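PDB 1U9C: Apc35852 from Geobacillus stearothermophilus, which is of unknown function but belongs to the DJ-1/PfpI family, whose members include chaperones and cysteine proteases. Local coordinates for residues M10-I18 with G100-N108; K46-L57 with A75-D86. All coordinates share one frame; numbering follows the deposited sequence. Where two conformers were deposited one is given.

Interaction 1: residues M10-I18 with G100-N108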
loop_
_atom_site.group_PDB
_atom_site.type_symbol
_atom_site.label_atom_id
_atom_site.label_comp_id
_atom_site.label_asym_id
_atom_site.label_seq_id
_atom_site.Cartn_x
_atom_site.Cartn_y
_atom_site.Cartn_z
ATOM N N MET A 10 5.136 7.159 -2.448
ATOM C CA MET A 10 4.482 5.897 -2.823
ATOM C C MET A 10 5.486 4.778 -2.868
ATOM O O MET A 10 6.584 5.030 -3.406
ATOM C CB MET A 10 3.796 6.039 -4.177
ATOM C CG MET A 10 2.714 7.137 -4.166
ATOM S SD MET A 10 1.720 7.221 -5.684
ATOM C CE MET A 10 0.657 5.804 -5.463
ATOM N N VAL A 11 5.185 3.633 -2.264
ATOM C CA VAL A 11 6.158 2.538 -2.226
ATOM C C VAL A 11 5.489 1.290 -2.743
ATOM O O VAL A 11 4.447 0.870 -2.264
ATOM C CB VAL A 11 6.688 2.306 -0.802
ATOM C CG1 VAL A 11 7.804 1.266 -0.839
ATOM C CG2 VAL A 11 7.211 3.571 -0.158
ATOM N N VAL A 12 6.115 0.673 -3.757
ATOM C CA VAL A 12 5.606 -0.533 -4.375
ATOM C C VAL A 12 6.615 -1.699 -4.295
ATOM O O VAL A 12 7.805 -1.556 -4.089
ATOM C CB VAL A 12 5.189 -0.281 -5.850
ATOM C CG1 VAL A 12 4.138 0.795 -5.899
ATOM C CG2 VAL A 12 6.407 0.086 -6.734
ATOM N N THR A 13 6.038 -2.899 -4.489
ATOM C CA THR A 13 6.798 -4.171 -4.503
ATOM C C THR A 13 7.644 -4.313 -5.751
ATOM O O THR A 13 7.413 -3.692 -6.791
ATOM C CB THR A 13 5.782 -5.328 -4.404
ATOM O OG1 THR A 13 6.462 -6.596 -4.249
ATOM C CG2 THR A 13 4.936 -5.483 -5.645
ATOM N N ASN A 14 8.672 -5.153 -5.634
ATOM C CA ASN A 14 9.436 -5.638 -6.753
ATOM C C ASN A 14 9.410 -7.175 -6.848
ATOM O O ASN A 14 10.162 -7.732 -7.646
ATOM C CB ASN A 14 10.901 -5.219 -6.693
ATOM C CG ASN A 14 11.078 -3.736 -6.554
ATOM O OD1 ASN A 14 11.017 -3.226 -5.461
ATOM N ND2 ASN A 14 11.305 -3.015 -7.678
ATOM N N HIS A 15 8.529 -7.823 -6.101
ATOM C CA HIS A 15 8.557 -9.264 -5.995
ATOM C C HIS A 15 7.719 -9.961 -7.010
ATOM O O HIS A 15 6.541 -9.614 -7.174
ATOM C CB HIS A 15 8.098 -9.700 -4.619
ATOM C CG HIS A 15 8.414 -11.115 -4.330
ATOM N ND1 HIS A 15 9.623 -11.493 -3.817
ATOM C CD2 HIS A 15 7.730 -12.254 -4.584
ATOM C CE1 HIS A 15 9.676 -12.821 -3.757
ATOM N NE2 HIS A 15 8.524 -13.311 -4.195
ATOM N N THR A 16 8.252 -10.987 -7.635
ATOM C CA THR A 16 7.456 -11.735 -8.589
ATOM C C THR A 16 7.232 -13.213 -8.250
ATOM O O THR A 16 6.283 -13.823 -8.722
ATOM C CB THR A 16 8.364 -11.591 -9.826
ATOM O OG1 THR A 16 8.222 -10.282 -10.413
ATOM C CG2 THR A 16 8.179 -12.685 -10.853
ATOM N N THR A 17 8.077 -13.846 -7.454
ATOM C CA THR A 17 8.082 -15.335 -7.326
ATOM C C THR A 17 7.138 -15.897 -6.264
ATOM O O THR A 17 7.134 -15.476 -5.110
ATOM C CB THR A 17 9.470 -15.837 -7.043
ATOM O OG1 THR A 17 9.989 -15.166 -5.889
ATOM C CG2 THR A 17 10.392 -15.492 -8.198
ATOM N N ILE A 18 6.272 -16.810 -6.661
ATOM C CA ILE A 18 5.543 -17.619 -5.661
ATOM C C ILE A 18 5.860 -19.072 -5.921
ATOM O O ILE A 18 6.443 -19.734 -5.055
ATOM C CB ILE A 18 4.048 -17.349 -5.734
ATOM C CG1 ILE A 18 3.788 -15.858 -5.787
ATOM C CG2 ILE A 18 3.336 -18.066 -4.605
ATOM C CD1 ILE A 18 2.285 -15.404 -5.802
ATOM N N GLY A 100 2.885 -9.542 -4.623
ATOM C CA GLY A 100 4.327 -9.365 -4.421
ATOM C C GLY A 100 4.620 -8.777 -3.074
ATOM O O GLY A 100 5.602 -9.148 -2.444
ATOM N N THR A 101 3.786 -7.850 -2.591
ATOM C CA THR A 101 4.033 -7.216 -1.330
ATOM C C THR A 101 4.132 -8.179 -0.154
ATOM O O THR A 101 4.811 -7.897 0.816
ATOM C CB THR A 101 2.955 -6.142 -0.981
ATOM O OG1 THR A 101 1.656 -6.792 -0.871
ATOM C CG2 THR A 101 2.867 -5.065 -2.003
ATOM N N MET A 102 3.385 -9.281 -0.195
ATOM C CA MET A 102 3.376 -10.236 0.895
ATOM C C MET A 102 4.743 -10.829 1.094
ATOM O O MET A 102 5.026 -11.383 2.183
ATOM C CB MET A 102 2.360 -11.353 0.610
ATOM C CG MET A 102 0.899 -10.826 0.572
ATOM S SD MET A 102 0.321 -10.433 2.245
ATOM C CE MET A 102 0.034 -12.091 2.951
ATOM N N PHE A 103 5.579 -10.789 0.076
ATOM C CA PHE A 103 6.931 -11.366 0.128
ATOM C C PHE A 103 8.075 -10.376 0.324
ATOM O O PHE A 103 9.173 -10.790 0.730
ATOM C CB PHE A 103 7.204 -12.119 -1.163
ATOM C CG PHE A 103 6.242 -13.229 -1.402
ATOM C CD1 PHE A 103 6.483 -14.489 -0.895
ATOM C CD2 PHE A 103 5.075 -12.999 -2.084
ATOM C CE1 PHE A 103 5.596 -15.511 -1.072
ATOM C CE2 PHE A 103 4.188 -14.004 -2.289
ATOM C CZ PHE A 103 4.421 -15.271 -1.754
ATOM N N ASP A 104 7.904 -9.117 -0.022
ATOM C CA ASP A 104 8.999 -8.149 0.155
ATOM C C ASP A 104 8.632 -6.943 1.045
ATOM O O ASP A 104 9.545 -6.161 1.311
ATOM C CB ASP A 104 9.648 -7.665 -1.172
ATOM C CG ASP A 104 8.748 -6.889 -2.105
ATOM O OD1 ASP A 104 7.539 -6.760 -1.849
ATOM O OD2 ASP A 104 9.311 -6.316 -3.103
ATOM N N PHE A 105 7.398 -6.789 1.511
ATOM C CA PHE A 105 7.091 -5.721 2.468
ATOM C C PHE A 105 7.195 -6.096 3.956
ATOM O O PHE A 105 7.753 -5.306 4.694
ATOM C CB PHE A 105 5.660 -5.146 2.258
ATOM C CG PHE A 105 5.498 -4.170 1.126
ATOM C CD1 PHE A 105 6.471 -3.908 0.184
ATOM C CD2 PHE A 105 4.322 -3.411 1.060
ATOM C CE1 PHE A 105 6.300 -2.951 -0.796
ATOM C CE2 PHE A 105 4.146 -2.486 0.079
ATOM C CZ PHE A 105 5.104 -2.237 -0.838
ATOM N N PRO A 106 6.616 -7.202 4.438
ATOM C CA PRO A 106 6.472 -7.344 5.878
ATOM C C PRO A 106 7.747 -7.364 6.663
ATOM O O PRO A 106 7.740 -6.963 7.849
ATOM C CB PRO A 106 5.657 -8.615 6.031
ATOM C CG PRO A 106 5.879 -9.378 4.821
ATOM C CD PRO A 106 6.029 -8.356 3.716
ATOM N N ASP A 107 8.820 -7.941 6.106
ATOM C CA ASP A 107 10.069 -8.109 6.817
ATOM C C ASP A 107 11.154 -7.157 6.334
ATOM O O ASP A 107 12.305 -7.284 6.705
ATOM C CB ASP A 107 10.526 -9.551 6.674
ATOM C CG ASP A 107 9.562 -10.509 7.317
ATOM O OD1 ASP A 107 9.094 -10.259 8.449
ATOM O OD2 ASP A 107 9.274 -11.584 6.760
ATOM N N ASN A 108 10.785 -6.150 5.552
ATOM C CA ASN A 108 11.788 -5.202 5.059
ATOM C C ASN A 108 12.097 -4.169 6.130
ATOM O O ASN A 108 11.216 -3.410 6.530
ATOM C CB ASN A 108 11.308 -4.529 3.800
ATOM C CG ASN A 108 12.334 -3.637 3.230
ATOM O OD1 ASN A 108 12.506 -2.546 3.742
ATOM N ND2 ASN A 108 13.158 -4.127 2.296
#
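The hydroxyl OG1 of T13 is held from two sides: it donates to OD1 of D104 over 2.6 Å and accepts the backbone N-H of H15 over 3.0 Å, which closes an ST turn. The torsion that sets OG1 opposite the backbone N (chi1 -173°) aims it at the carboxylate. The other carboxylate oxygen, OD2 of D104, takes the backbone N of N14 at 2.9 Å on its syn lone pair, nearly straight (171°). Aspartate suits the place because its two oxygens serve a hydroxyl and an N-H at once. G100 comes close to T13 and H15, where a side chain would run into OG1 of T13 and O of H15. In this alpha/beta fold of the DJ-1/PfpI family, strand 7-12 of the central, mostly parallel sheet runs into a loop that packs against the short helix 101-104. There CB of F103 sits over the centre of the H15 ring in a CH-pi contact, 3.4 Å from its centroid, the two rings nearly parallel but slid apart. In its own plane, the imidazole NE2 donates to O of T17 over 2.7 Å, which probably fixes the ring's rotation. An alanine in place of H15 would leave CB of F103 without its aromatic partner and O of T17 without this donor, and is likely to let the loop shift. F105 turns its ring edge to the strand, with CZ 3.5 Å from O of V11, while CG2 of T101 lies over one face, offset toward the rim. CG1 of I18 packs 4.0 Å from CE2 of F103.

Interaction 2: residues K46-L57 with A75-D86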
loop_
_atom_site.group_PDB
_atom_site.type_symbol
_atom_site.label_atom_id
_atom_site.label_comp_id
_atom_site.label_asym_id
_atom_site.label_seq_id
_atom_site.Cartn_x
_atom_site.Cartn_y
_atom_site.Cartn_z
ATOM N N LYS A 46 6.802 11.178 -4.838
ATOM C CA LYS A 46 8.024 10.396 -5.009
ATOM C C LYS A 46 7.630 8.954 -5.164
ATOM O O LYS A 46 6.912 8.370 -4.328
ATOM C CB LYS A 46 8.975 10.490 -3.811
ATOM C CG LYS A 46 10.251 9.667 -4.047
ATOM C CD LYS A 46 11.357 9.912 -3.079
ATOM C CE LYS A 46 12.556 9.095 -3.395
ATOM N NZ LYS A 46 13.721 9.487 -2.519
ATOM N N VAL A 47 8.039 8.350 -6.257
ATOM C CA VAL A 47 7.758 6.957 -6.577
ATOM C C VAL A 47 8.920 6.052 -6.253
ATOM O O VAL A 47 9.949 6.161 -6.877
ATOM C CB VAL A 47 7.359 6.804 -8.075
ATOM C CG1 VAL A 47 6.978 5.382 -8.367
ATOM C CG2 VAL A 47 6.194 7.736 -8.446
ATOM N N ALA A 48 8.782 5.258 -5.215
ATOM C CA ALA A 48 9.794 4.345 -4.756
ATOM C C ALA A 48 9.342 2.895 -4.829
ATOM O O ALA A 48 8.150 2.574 -4.838
ATOM C CB ALA A 48 10.247 4.690 -3.335
ATOM N N SER A 49 10.321 2.024 -4.858
ATOM C CA SER A 49 10.084 0.591 -4.673
ATOM C C SER A 49 11.137 0.055 -3.733
ATOM O O SER A 49 12.125 0.699 -3.405
ATOM C CB SER A 49 9.996 -0.143 -5.998
ATOM O OG SER A 49 11.282 -0.138 -6.649
ATOM N N ILE A 50 10.944 -1.178 -3.279
ATOM C CA ILE A 50 11.926 -1.792 -2.401
ATOM C C ILE A 50 13.312 -1.784 -3.069
ATOM O O ILE A 50 14.341 -1.471 -2.412
ATOM C CB ILE A 50 11.435 -3.202 -2.038
ATOM C CG1 ILE A 50 10.132 -3.193 -1.260
ATOM C CG2 ILE A 50 12.583 -3.977 -1.315
ATOM C CD1 ILE A 50 10.127 -2.417 0.028
ATOM N N GLN A 51 13.390 -2.167 -4.343
ATOM C CA GLN A 51 14.661 -2.269 -5.048
ATOM C C GLN A 51 15.081 -1.130 -5.914
ATOM O O GLN A 51 16.260 -1.045 -6.270
ATOM C CB GLN A 51 14.653 -3.499 -5.945
ATOM C CG GLN A 51 14.383 -4.803 -5.183
ATOM C CD GLN A 51 15.515 -5.226 -4.360
ATOM O OE1 GLN A 51 15.796 -4.620 -3.297
ATOM N NE2 GLN A 51 16.203 -6.283 -4.812
ATOM N N GLY A 52 14.151 -0.254 -6.243
ATOM C CA GLY A 52 14.355 0.721 -7.275
ATOM C C GLY A 52 14.236 0.084 -8.636
ATOM O O GLY A 52 14.127 -1.140 -8.776
ATOM N N GLY A 53 14.305 0.902 -9.673
ATOM C CA GLY A 53 14.247 0.372 -11.017
ATOM C C GLY A 53 12.879 0.038 -11.536
ATOM O O GLY A 53 11.866 0.604 -11.093
ATOM N N GLU A 54 12.827 -0.859 -12.493
ATOM C CA GLU A 54 11.608 -1.189 -13.191
ATOM C C GLU A 54 10.737 -2.170 -12.424
ATOM O O GLU A 54 11.185 -3.300 -12.177
ATOM C CB GLU A 54 11.909 -1.754 -14.602
ATOM C CG GLU A 54 10.708 -2.159 -15.424
ATOM C CD GLU A 54 11.060 -2.431 -16.890
ATOM O OE1 GLU A 54 12.248 -2.667 -17.230
ATOM O OE2 GLU A 54 10.149 -2.393 -17.736
ATOM N N VAL A 55 9.547 -1.782 -12.015
ATOM C CA VAL A 55 8.683 -2.552 -11.157
ATOM C C VAL A 55 7.927 -3.586 -11.958
ATOM O O VAL A 55 7.294 -3.271 -12.978
ATOM C CB VAL A 55 7.763 -1.600 -10.483
ATOM C CG1 VAL A 55 6.629 -2.293 -9.809
ATOM C CG2 VAL A 55 8.536 -0.761 -9.485
ATOM N N PRO A 56 7.895 -4.837 -11.538
ATOM C CA PRO A 56 7.122 -5.864 -12.232
ATOM C C PRO A 56 5.650 -5.746 -11.885
ATOM O O PRO A 56 5.290 -5.449 -10.743
ATOM C CB PRO A 56 7.685 -7.174 -11.642
ATOM C CG PRO A 56 8.062 -6.795 -10.234
ATOM C CD PRO A 56 8.585 -5.351 -10.336
ATOM N N LEU A 57 4.791 -5.986 -12.866
ATOM C CA LEU A 57 3.378 -5.886 -12.650
ATOM C C LEU A 57 2.776 -7.292 -12.562
ATOM O O LEU A 57 3.155 -8.182 -13.334
ATOM C CB LEU A 57 2.737 -5.124 -13.826
ATOM C CG LEU A 57 3.327 -3.707 -14.030
ATOM C CD1 LEU A 57 2.665 -2.958 -15.240
ATOM C CD2 LEU A 57 3.194 -2.902 -12.708
ATOM N N ALA A 75 6.409 6.081 -14.846
ATOM C CA ALA A 75 7.088 6.261 -13.590
ATOM C C ALA A 75 7.587 4.958 -12.990
ATOM O O ALA A 75 8.637 4.922 -12.356
ATOM C CB ALA A 75 6.188 6.997 -12.627
ATOM N N LEU A 76 6.809 3.908 -13.181
ATOM C CA LEU A 76 7.165 2.615 -12.605
ATOM C C LEU A 76 8.335 1.974 -13.276
ATOM O O LEU A 76 8.876 0.994 -12.746
ATOM C CB LEU A 76 5.971 1.683 -12.728
ATOM C CG LEU A 76 4.817 2.026 -11.828
ATOM C CD1 LEU A 76 3.601 1.206 -12.212
ATOM C CD2 LEU A 76 5.186 1.814 -10.338
ATOM N N LYS A 77 8.772 2.475 -14.422
ATOM C CA LYS A 77 9.931 1.889 -15.106
ATOM C C LYS A 77 11.264 2.353 -14.500
ATOM O O LYS A 77 12.306 1.741 -14.795
ATOM C CB LYS A 77 9.890 2.191 -16.641
ATOM C CG LYS A 77 8.651 1.680 -17.304
ATOM C CD LYS A 77 8.807 1.499 -18.811
ATOM C CE LYS A 77 7.468 1.278 -19.449
ATOM N NZ LYS A 77 6.687 0.154 -18.918
ATOM N N HIS A 78 11.265 3.390 -13.670
ATOM C CA HIS A 78 12.490 3.971 -13.126
ATOM C C HIS A 78 12.267 4.522 -11.737
ATOM O O HIS A 78 12.487 5.676 -11.426
ATOM C CB HIS A 78 13.077 5.048 -14.088
ATOM C CG HIS A 78 12.079 6.056 -14.545
ATOM N ND1 HIS A 78 11.513 6.029 -15.806
ATOM C CD2 HIS A 78 11.499 7.085 -13.887
ATOM C CE1 HIS A 78 10.626 7.011 -15.890
ATOM N NE2 HIS A 78 10.612 7.680 -14.762
ATOM N N THR A 79 11.849 3.615 -10.842
ATOM C CA THR A 79 11.561 4.013 -9.460
ATOM C C THR A 79 12.823 4.261 -8.650
ATOM O O THR A 79 13.877 3.668 -8.914
ATOM C CB THR A 79 10.666 2.979 -8.759
ATOM O OG1 THR A 79 11.375 1.734 -8.622
ATOM C CG2 THR A 79 9.409 2.729 -9.526
ATOM N N ALA A 80 12.677 5.059 -7.609
ATOM C CA ALA A 80 13.724 5.241 -6.612
ATOM C C ALA A 80 13.791 4.027 -5.698
ATOM O O ALA A 80 12.783 3.397 -5.425
ATOM C CB ALA A 80 13.447 6.484 -5.804
ATOM N N ARG A 81 14.969 3.709 -5.173
ATOM C CA ARG A 81 15.104 2.667 -4.208
ATOM C C ARG A 81 14.797 3.229 -2.841
ATOM O O ARG A 81 15.466 4.147 -2.378
ATOM C CB ARG A 81 16.524 2.153 -4.249
ATOM C CG ARG A 81 16.809 1.030 -3.311
ATOM C CD ARG A 81 18.186 0.403 -3.538
ATOM N NE ARG A 81 19.292 1.342 -3.429
ATOM C CZ ARG A 81 19.990 1.563 -2.316
ATOM N NH1 ARG A 81 19.716 0.897 -1.207
ATOM N NH2 ARG A 81 21.003 2.439 -2.305
ATOM N N LEU A 82 13.851 2.648 -2.121
ATOM C CA LEU A 82 13.468 3.166 -0.837
ATOM C C LEU A 82 14.689 3.237 0.087
ATOM O O LEU A 82 15.425 2.299 0.202
ATOM C CB LEU A 82 12.449 2.240 -0.198
ATOM C CG LEU A 82 11.831 2.700 1.115
ATOM C CD1 LEU A 82 11.042 3.935 0.913
ATOM C CD2 LEU A 82 11.082 1.560 1.739
ATOM N N SER A 83 14.781 4.332 0.814
ATOM C CA SER A 83 15.882 4.616 1.791
ATOM C C SER A 83 15.276 5.019 3.111
ATOM O O SER A 83 14.190 5.550 3.190
ATOM C CB SER A 83 16.707 5.788 1.251
ATOM O OG SER A 83 17.630 6.287 2.162
ATOM N N LYS A 84 16.072 4.862 4.184
ATOM C CA LYS A 84 15.686 5.465 5.471
ATOM C C LYS A 84 15.568 6.986 5.413
ATOM O O LYS A 84 14.782 7.564 6.150
ATOM C CB LYS A 84 16.608 5.027 6.585
ATOM C CG LYS A 84 16.501 3.568 6.869
ATOM C CD LYS A 84 17.262 3.123 8.128
ATOM C CE LYS A 84 17.060 1.607 8.347
ATOM N NZ LYS A 84 18.057 1.033 9.285
ATOM N N ASP A 85 16.233 7.618 4.444
ATOM C CA ASP A 85 16.069 9.062 4.206
ATOM C C ASP A 85 14.604 9.432 3.873
ATOM O O ASP A 85 14.133 10.526 4.105
ATOM C CB ASP A 85 17.003 9.544 3.071
ATOM C CG ASP A 85 18.463 9.476 3.420
ATOM O OD1 ASP A 85 18.779 9.396 4.619
ATOM O OD2 ASP A 85 19.357 9.506 2.545
ATOM N N ASP A 86 13.890 8.494 3.259
ATOM C CA ASP A 86 12.452 8.701 2.918
ATOM C C ASP A 86 11.518 8.693 4.103
ATOM O O ASP A 86 10.308 8.920 3.946
ATOM C CB ASP A 86 11.997 7.665 1.909
ATOM C CG ASP A 86 12.752 7.759 0.613
ATOM O OD1 ASP A 86 12.993 8.868 0.056
ATOM O OD2 ASP A 86 13.111 6.692 0.031
HETATM O O HOH W 1 14.847 6.853 -2.059
HETATM O O HOH W 2 15.168 -0.445 -0.096
#
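The hydroxyl of T79 links a side chain and a carbonyl in the tight part of this contact: OG1 accepts from OG of S49 over 2.7 Å and donates to O of G53 over 2.8 Å. That carbonyl also receives the backbone N of T79, so two donors grip it. With OG1 between N and C of its backbone (chi1 65°), the methyl CG2 packs on CG2 of V55 at 3.6 Å and on CG1 of V47; threonine supplies both characters. A48 and A80 pair in parallel, their small side chains on one face, and S49 N meets O of A80 almost head-on at 2.9 Å. G52 has a positive phi, and a side chain there would press on CB of R81; at the angles of G53 a CB would jam against the carbonyl before it. The outer side is looser. The charges of E54 and K77 stay 4.5 Å apart, OE2 to NZ, beyond a salt bridge, and a water links O of I50 to O of L82. The extended K46 forms a salt bridge, NZ 2.7 Å from OD1 of D86 on its syn lone pair, and another water ties both to O of R81. Strand 80-81 forms the sheet's edge beside strand 44-49 in a beta-alpha-beta unit through helix 70-75, with V47 and L76 against helix 28-40 and L82 against helix 109-120.

Interactions 1 and 2 have centres about 12 Å apart and share one sheet, in which strands 7-12 and 44-49 are neighbours: O of M10 lies 2.9 Å from N of A48, a probable hydrogen bond. Past the strand ends N14 makes a further link, its OD1 2.8 Å from N of Q51 and its ND2 hydrogen-bonded to OG of S49, so the loop of interaction 1 is tied to the turn of interaction 2. Along the chain, 46-57 with 75-86 is nested within the loop closed by 10-18 with 100-108. C129, seen as a sulfinic acid, is followed by H130, whose carbonyl weakly accepts from OG1 of T101, which places interaction 1 near this oxidised cysteine.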